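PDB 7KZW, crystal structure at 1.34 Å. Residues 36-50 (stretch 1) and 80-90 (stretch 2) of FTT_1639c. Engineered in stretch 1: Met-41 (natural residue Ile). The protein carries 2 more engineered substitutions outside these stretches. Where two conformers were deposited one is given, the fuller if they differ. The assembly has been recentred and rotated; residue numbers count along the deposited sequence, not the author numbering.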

# COMPACT_ATOMS: atom_id res chain seq x y z
N GLY A 36 0.92 -17.96 -9.06
CA GLY A 36 1.02 -17.19 -10.28
C GLY A 36 1.30 -15.72 -10.10
O GLY A 36 1.15 -14.95 -11.06
N ILE A 37 1.63 -15.28 -8.89
CA ILE A 37 1.92 -13.88 -8.62
C ILE A 37 3.43 -13.74 -8.46
O ILE A 37 4.03 -14.41 -7.61
CB ILE A 37 1.20 -13.40 -7.35
CG1 ILE A 37 -0.32 -13.53 -7.53
CG2 ILE A 37 1.64 -11.95 -7.03
CD1 ILE A 37 -0.87 -12.48 -8.45
N PHE A 38 4.05 -12.89 -9.28
CA PHE A 38 5.49 -12.71 -9.34
C PHE A 38 5.83 -11.25 -9.14
O PHE A 38 4.99 -10.37 -9.40
CB PHE A 38 6.02 -13.18 -10.70
CG PHE A 38 5.72 -14.62 -10.95
CD1 PHE A 38 6.44 -15.60 -10.28
CD2 PHE A 38 4.69 -15.00 -11.78
CE1 PHE A 38 6.17 -16.96 -10.48
CE2 PHE A 38 4.40 -16.35 -11.99
CZ PHE A 38 5.16 -17.33 -11.33
N ASN A 39 7.04 -10.99 -8.61
CA ASN A 39 7.49 -9.66 -8.26
C ASN A 39 8.57 -9.17 -9.23
O ASN A 39 8.94 -9.88 -10.18
CB ASN A 39 7.90 -9.58 -6.79
CG ASN A 39 9.10 -10.42 -6.46
OD1 ASN A 39 10.09 -10.36 -7.17
ND2 ASN A 39 9.05 -11.19 -5.37
N ILE A 40 9.10 -7.97 -8.96
CA ILE A 40 10.01 -7.36 -9.93
C ILE A 40 11.37 -8.03 -9.98
O ILE A 40 12.21 -7.69 -10.82
CB ILE A 40 10.11 -5.83 -9.78
CG1 ILE A 40 10.63 -5.44 -8.39
CG2 ILE A 40 8.76 -5.22 -10.12
CD1 ILE A 40 10.77 -3.89 -8.25
N MSE A 41 11.64 -8.95 -9.08
CA MSE A 41 12.91 -9.72 -9.17
C MSE A 41 12.71 -10.89 -10.11
O MSE A 41 13.72 -11.50 -10.47
CB MSE A 41 13.29 -10.32 -7.83
CG MSE A 41 13.75 -9.31 -6.81
SE MSE A 41 14.16 -10.13 -5.08
CE MSE A 41 15.35 -11.31 -5.98
N ASP A 42 11.51 -11.12 -10.59
CA ASP A 42 11.16 -12.30 -11.37
C ASP A 42 11.09 -11.94 -12.85
O ASP A 42 11.06 -10.77 -13.24
CB ASP A 42 9.86 -12.93 -10.86
CG ASP A 42 9.93 -13.31 -9.34
OD1 ASP A 42 11.03 -13.73 -8.89
OD2 ASP A 42 8.89 -13.21 -8.61
N LYS A 43 11.09 -12.99 -13.68
CA LYS A 43 11.20 -12.76 -15.12
C LYS A 43 9.97 -12.06 -15.67
O LYS A 43 10.09 -11.23 -16.59
CB LYS A 43 11.43 -14.10 -15.84
CG LYS A 43 12.87 -14.64 -15.69
CD LYS A 43 13.01 -16.19 -15.80
CE LYS A 43 14.40 -16.64 -16.32
NZ LYS A 43 15.49 -15.68 -15.92
N LYS A 44 8.78 -12.35 -15.13
CA LYS A 44 7.53 -11.77 -15.62
C LYS A 44 6.70 -11.22 -14.45
O LYS A 44 5.79 -11.90 -13.94
CB LYS A 44 6.74 -12.74 -16.50
CG LYS A 44 5.49 -12.04 -17.07
CD LYS A 44 5.66 -11.48 -18.48
CE LYS A 44 4.42 -10.66 -18.93
NZ LYS A 44 3.72 -9.82 -17.87
N PRO A 45 7.03 -10.02 -13.97
CA PRO A 45 6.30 -9.46 -12.80
C PRO A 45 4.82 -9.28 -13.09
O PRO A 45 4.43 -8.82 -14.15
CB PRO A 45 7.02 -8.12 -12.54
CG PRO A 45 8.43 -8.31 -13.21
CD PRO A 45 8.11 -9.13 -14.44
N THR A 46 3.99 -9.61 -12.11
CA THR A 46 2.55 -9.53 -12.27
C THR A 46 2.13 -8.06 -12.17
O THR A 46 2.52 -7.36 -11.23
CB THR A 46 1.90 -10.28 -11.12
OG1 THR A 46 2.32 -11.66 -11.18
CG2 THR A 46 0.37 -10.20 -11.26
N GLU A 47 1.32 -7.59 -13.12
CA GLU A 47 0.73 -6.26 -13.05
C GLU A 47 -0.42 -6.26 -12.06
O GLU A 47 -1.36 -7.08 -12.18
CB GLU A 47 0.11 -5.87 -14.41
CG GLU A 47 0.93 -4.91 -15.19
CD GLU A 47 0.32 -4.52 -16.54
OE1 GLU A 47 -0.88 -4.45 -16.67
OE2 GLU A 47 1.15 -4.40 -17.49
N PHE A 48 -0.44 -5.31 -11.14
CA PHE A 48 -1.60 -5.02 -10.31
C PHE A 48 -2.28 -3.75 -10.83
O PHE A 48 -1.60 -2.72 -11.03
CB PHE A 48 -1.19 -4.79 -8.85
CG PHE A 48 -0.82 -6.08 -8.15
CD1 PHE A 48 0.34 -6.76 -8.44
CD2 PHE A 48 -1.64 -6.56 -7.11
CE1 PHE A 48 0.68 -7.92 -7.75
CE2 PHE A 48 -1.30 -7.76 -6.41
CZ PHE A 48 -0.13 -8.43 -6.76
N LEU A 49 -3.55 -3.85 -11.20
CA LEU A 49 -4.31 -2.73 -11.73
C LEU A 49 -5.13 -2.25 -10.54
O LEU A 49 -5.96 -2.98 -9.99
CB LEU A 49 -5.17 -3.20 -12.90
CG LEU A 49 -4.32 -3.84 -13.99
CD1 LEU A 49 -5.30 -4.37 -15.06
CD2 LEU A 49 -3.33 -2.83 -14.66
N VAL A 50 -4.82 -1.04 -10.06
CA VAL A 50 -5.24 -0.61 -8.74
C VAL A 50 -6.14 0.60 -8.86
O VAL A 50 -5.84 1.55 -9.58
CB VAL A 50 -4.04 -0.29 -7.84
CG1 VAL A 50 -4.58 0.02 -6.40
CG2 VAL A 50 -3.04 -1.42 -7.84
N SER A 80 -6.50 5.80 -10.33
CA SER A 80 -6.15 4.44 -10.71
C SER A 80 -4.72 4.42 -11.23
O SER A 80 -4.20 5.42 -11.76
CB SER A 80 -7.08 3.87 -11.81
OG SER A 80 -6.91 4.53 -13.06
N PHE A 81 -4.08 3.29 -11.05
CA PHE A 81 -2.68 3.19 -11.47
C PHE A 81 -2.28 1.72 -11.63
O PHE A 81 -2.97 0.81 -11.15
CB PHE A 81 -1.71 3.90 -10.47
CG PHE A 81 -1.85 3.43 -9.02
CD1 PHE A 81 -2.84 3.98 -8.19
CD2 PHE A 81 -1.02 2.45 -8.49
CE1 PHE A 81 -2.96 3.57 -6.88
CE2 PHE A 81 -1.16 2.04 -7.18
CZ PHE A 81 -2.10 2.59 -6.38
N THR A 82 -1.11 1.52 -12.22
CA THR A 82 -0.50 0.19 -12.34
C THR A 82 0.65 0.06 -11.37
O THR A 82 1.47 0.98 -11.28
CB THR A 82 0.04 0.02 -13.74
OG1 THR A 82 -0.96 0.35 -14.68
CG2 THR A 82 0.52 -1.48 -13.95
N ALA A 83 0.70 -1.02 -10.63
CA ALA A 83 1.73 -1.25 -9.61
C ALA A 83 2.28 -2.66 -9.68
O ALA A 83 1.62 -3.58 -10.21
CB ALA A 83 1.11 -1.09 -8.21
N TYR A 84 3.51 -2.83 -9.23
CA TYR A 84 4.20 -4.10 -9.24
C TYR A 84 4.72 -4.38 -7.85
O TYR A 84 5.03 -3.47 -7.10
CB TYR A 84 5.39 -4.03 -10.20
CG TYR A 84 4.93 -3.82 -11.63
CD1 TYR A 84 4.72 -2.56 -12.14
CD2 TYR A 84 4.66 -4.92 -12.43
CE1 TYR A 84 4.27 -2.38 -13.46
CE2 TYR A 84 4.16 -4.75 -13.72
CZ TYR A 84 4.03 -3.48 -14.22
OH TYR A 84 3.57 -3.28 -15.52
N LEU A 85 4.85 -5.66 -7.52
CA LEU A 85 5.38 -6.04 -6.22
C LEU A 85 6.89 -5.84 -6.18
O LEU A 85 7.61 -6.22 -7.11
CB LEU A 85 5.09 -7.51 -5.98
CG LEU A 85 3.63 -7.86 -5.71
CD1 LEU A 85 3.48 -9.37 -5.68
CD2 LEU A 85 3.19 -7.25 -4.34
N SER A 86 7.38 -5.31 -5.06
CA SER A 86 8.83 -5.22 -4.86
C SER A 86 9.41 -6.61 -4.65
O SER A 86 8.70 -7.62 -4.52
CB SER A 86 9.16 -4.39 -3.62
OG SER A 86 8.86 -5.15 -2.45
N GLY A 87 10.73 -6.67 -4.54
CA GLY A 87 11.34 -7.96 -4.34
C GLY A 87 11.02 -8.61 -3.01
O GLY A 87 11.19 -9.85 -2.87
N ARG A 88 10.57 -7.85 -2.03
CA ARG A 88 10.08 -8.36 -0.75
C ARG A 88 8.57 -8.46 -0.75
O ARG A 88 7.95 -8.49 0.32
CB ARG A 88 10.56 -7.49 0.40
CG ARG A 88 12.04 -7.57 0.66
CD ARG A 88 12.41 -6.94 2.01
NE ARG A 88 11.71 -5.68 2.28
CZ ARG A 88 12.25 -4.49 2.04
NH1 ARG A 88 13.49 -4.43 1.56
NH2 ARG A 88 11.57 -3.36 2.28
N ASN A 89 7.97 -8.48 -1.94
CA ASN A 89 6.53 -8.68 -2.11
C ASN A 89 5.69 -7.58 -1.47
O ASN A 89 4.56 -7.82 -1.02
CB ASN A 89 6.09 -10.09 -1.72
CG ASN A 89 6.68 -11.09 -2.64
OD1 ASN A 89 6.50 -11.03 -3.83
ND2 ASN A 89 7.48 -12.01 -2.07
N GLU A 90 6.23 -6.37 -1.45
CA GLU A 90 5.46 -5.20 -1.01
C GLU A 90 4.74 -4.57 -2.20
O GLU A 90 5.31 -4.46 -3.32
CB GLU A 90 6.41 -4.18 -0.43
CG GLU A 90 7.23 -4.72 0.77
CD GLU A 90 8.37 -3.82 1.16
OE1 GLU A 90 8.91 -3.13 0.27
OE2 GLU A 90 8.70 -3.79 2.36
O HOH W 1 6.10 -13.33 -5.54
O HOH W 2 4.51 -7.66 -9.50
O HOH W 3 11.56 -12.31 -4.21
O HOH W 4 4.19 -5.26 -17.29

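Antiparallel strands often share more than a ladder of hydrogen bonds: where the ladder stops, side chains and water can carry the pairing onward. Two stretches of FTT_1639c illustrate the principle. Strand residues 48-50 run against 80-83, their N-to-C directions 161° apart and their axes approaching to 4.8 Å. The ladder is regular. Phe-48 N donates to Ala-83 O at 2.8 Å and Ala-83 N returns a bond to Phe-48 O at 2.9 Å; two residues on, Val-50 N to Phe-81 O (2.8 Å) and Phe-81 N to Val-50 O (2.9 Å) repeat the motif. Between these doubly bonded pairs lies the non-hydrogen-bonded pair Leu-49 and Thr-82, while Thr-82 CA makes a CA-H...O contact with Phe-48 O at 3.4 Å.

Beyond the ladder the backbones part enough to admit a water. Water 2 donates to Phe-38 O (2.8 Å) and Thr-46 O (2.7 Å) and accepts from Leu-85 N (2.8 Å), satisfying three backbone groups at once. Direct backbone pairing resumes where Ile-40 N donates to Leu-85 O at 3.0 Å, within the type I turn from Asn-39 to Asp-42. A second type I turn, Ser-86 to Asn-89, faces it from the other stretch.

Alternation along the strands puts Phe-48, Val-50, Phe-81 and Ala-83 on one face of the sheet, and Leu-49 and Thr-82 on the other. On the first face, Val-50 CB lies over the Phe-81 ring, 3.9 Å from its centroid, a CH-pi contact, while Val-50 CG2 reaches Ala-83 CB at 4.2 Å. Leu-85 extends the apolar packing: its CG lies 3.6 Å from Phe-48 CE1, and its CD1 meets Ile-37 CG2 at 3.4 Å. Tyr-84 takes apolar contacts from Ile-40, whose CG2 is 3.6 Å from Tyr-84 CB, and from Pro-45, whose CB is 4.0 Å from Tyr-84 CD2. Its hydroxyl ends beside Glu-47, where water 4 links Tyr-84 OH (2.7 Å) to Glu-47 OE2 (3.2 Å).

Asn-39 shows how one amide can serve both turns. Its OD1 accepts from Met-41 N at 2.8 Å, bracing its own turn, while its ND2 donates to Asn-89 OD1 at 3.0 Å in a nearly linear bond. Water 3 also joins Asn-39 ND2 (3.0 Å) to Gly-87 O (2.8 Å). The engineered selenomethionine Met-41 rests its SE 3.6 Å from Gly-87 CA, a close fit: a CB modelled on that glycine would clash with the selenium.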